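Local coordinates for probable molybdopterin-guanine dinucleotide biosynthesis protein A (Aquifex aeolicus, PDB 2E8B) that probably transfers the GMP moiety of GTP to molybdenum-bound molybdopterin, forming the guanine dinucleotide form of the cofactor and releasing diphosphate, at residues E36-G39 against K40-E44. Numbering follows the deposited sequence.
Sequences EIKG and KKVIE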
loop_
_atom_site.group_PDB
_atom_site.type_symbol
_atom_site.label_atom_id
_atom_site.label_comp_id
_atom_site.label_asym_id
_atom_site.label_seq_id
_atom_site.Cartn_x
_atom_site.Cartn_y
_atom_site.Cartn_z
ATOM N N GLU A 36 14.187 -6.263 10.782
ATOM C CA GLU A 36 12.862 -6.529 11.322
ATOM C C GLU A 36 12.490 -5.500 12.380
ATOM O O GLU A 36 11.349 -5.050 12.440
ATOM C CB GLU A 36 12.811 -7.938 11.915
ATOM C CG GLU A 36 13.146 -9.016 10.896
ATOM C CD GLU A 36 13.237 -10.398 11.503
ATOM O OE1 GLU A 36 13.900 -10.544 12.550
ATOM O OE2 GLU A 36 12.655 -11.341 10.924
ATOM N N ILE A 37 13.456 -5.130 13.213
ATOM C CA ILE A 37 13.207 -4.149 14.264
ATOM C C ILE A 37 13.009 -2.767 13.659
ATOM O O ILE A 37 12.071 -2.051 14.015
ATOM C CB ILE A 37 14.366 -4.130 15.279
ATOM C CG1 ILE A 37 14.448 -5.493 15.973
ATOM C CG2 ILE A 37 14.166 -3.010 16.297
ATOM C CD1 ILE A 37 13.149 -5.944 16.615
ATOM N N LYS A 38 13.891 -2.400 12.735
ATOM C CA LYS A 38 13.797 -1.114 12.062
ATOM C C LYS A 38 12.479 -1.076 11.292
ATOM O O LYS A 38 11.824 -0.035 11.205
ATOM C CB LYS A 38 14.977 -0.950 11.099
ATOM C CG LYS A 38 15.025 0.371 10.337
ATOM C CD LYS A 38 15.273 1.564 11.251
ATOM C CE LYS A 38 13.995 2.031 11.923
ATOM N NZ LYS A 38 12.966 2.406 10.920
ATOM N N GLY A 39 12.094 -2.231 10.751
ATOM C CA GLY A 39 10.865 -2.345 9.986
ATOM C C GLY A 39 9.606 -1.975 10.752
ATOM O O GLY A 39 8.622 -1.530 10.161
ATOM N N LYS A 40 9.620 -2.158 12.070
ATOM C CA LYS A 40 8.456 -1.813 12.880
ATOM C C LYS A 40 8.311 -0.299 12.977
ATOM O O LYS A 40 7.202 0.224 12.947
ATOM C CB LYS A 40 8.577 -2.398 14.287
ATOM C CG LYS A 40 8.578 -3.911 14.347
ATOM C CD LYS A 40 8.878 -4.378 15.763
ATOM C CE LYS A 40 9.234 -5.858 15.797
ATOM N NZ LYS A 40 9.668 -6.272 17.162
ATOM N N LYS A 41 9.435 0.402 13.106
ATOM C CA LYS A 41 9.415 1.858 13.192
ATOM C C LYS A 41 8.992 2.411 11.839
ATOM O O LYS A 41 8.305 3.430 11.751
ATOM C CB LYS A 41 10.805 2.395 13.546
ATOM C CG LYS A 41 11.289 2.007 14.932
ATOM C CD LYS A 41 10.397 2.589 16.016
ATOM C CE LYS A 41 10.386 4.113 15.986
ATOM N NZ LYS A 41 9.626 4.689 17.134
ATOM N N VAL A 42 9.417 1.726 10.784
ATOM C CA VAL A 42 9.084 2.143 9.432
ATOM C C VAL A 42 7.577 2.084 9.181
ATOM O O VAL A 42 6.984 3.070 8.743
ATOM C CB VAL A 42 9.815 1.272 8.384
ATOM C CG1 VAL A 42 9.304 1.599 6.983
ATOM C CG2 VAL A 42 11.319 1.519 8.460
ATOM N N ILE A 43 6.943 0.948 9.468
ATOM C CA ILE A 43 5.505 0.860 9.222
ATOM C C ILE A 43 4.745 1.815 10.134
ATOM O O ILE A 43 3.692 2.342 9.764
ATOM C CB ILE A 43 4.957 -0.585 9.392
ATOM C CG1 ILE A 43 3.533 -0.652 8.828
ATOM C CG2 ILE A 43 4.953 -0.994 10.858
ATOM C CD1 ILE A 43 2.951 -2.054 8.760
ATOM N N GLU A 44 5.280 2.044 11.328
ATOM C CA GLU A 44 4.650 2.968 12.261
ATOM C C GLU A 44 4.621 4.346 11.606
ATOM O O GLU A 44 3.604 5.042 11.636
ATOM C CB GLU A 44 5.452 3.028 13.563
ATOM C CG GLU A 44 4.831 3.892 14.649
ATOM C CD GLU A 44 5.668 3.910 15.919
ATOM O OE1 GLU A 44 6.808 4.411 15.880
ATOM O OE2 GLU A 44 5.185 3.416 16.956
#
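Lys40 runs back along its own helix toward Ile37, its chain extended beyond CG. With CG anti to the carbonyl carbon (chi1 -65°), the methylenes pass over the carbonyl oxygens of the preceding turn, and Lys40 NZ ends 3.5 Å from Ile37 CD1, a van der Waals contact of the ammonium end with a methyl, the two side chains slanting across each other. The backbone tightens locally here: Lys40 N bonds to Ile37 O at 3.1 Å and reaches Glu36 O only weakly at 3.4 Å. This i-to-i-3 component lies within an otherwise alpha-helical pattern, for Ile43 N meets Gly39 O at 3.1 Å with a nearly straight N-H...O angle of 166°, and Val42 N meets Lys38 O at 3.0 Å. Having no side chain, Gly39 meets the next turn with its main chain: its O takes the bond from Ile43 N, and Val42 CB lies 3.5 Å from that same Gly39 O.

Lys38 is folded forward instead. Its CG lies anti to the backbone N, and bends at chi2, chi3 and chi4 then curl the chain over the next turn, bringing NZ within 3.1 Å of Val42 CG2 and 3.4 Å of Lys41 CB; the chain crosses both partners at about a right angle. Arg45 NH1 is also close to this ammonium, a pairing of like charges. Shortening Lys38 to an alanine is likely to uncover Val42 CG2 and Lys41 CB, because the folded chain that lies against them is gone. Lys41 turns its own charge onward to Glu44 OE1, a salt bridge using the syn lone pair.

All of this lies on helix 32-51, the crossover of the beta-alpha-beta unit between parallel strands 16-22 and 56-61 in the MobA-like nucleotidyltransferase domain (GT-A clan). Val42 packs on Pro108, whereas Ile43 packs on Phe67 and against strand 16-22 at Val19 and Ala21, the latter a predicted GTP-binding residue.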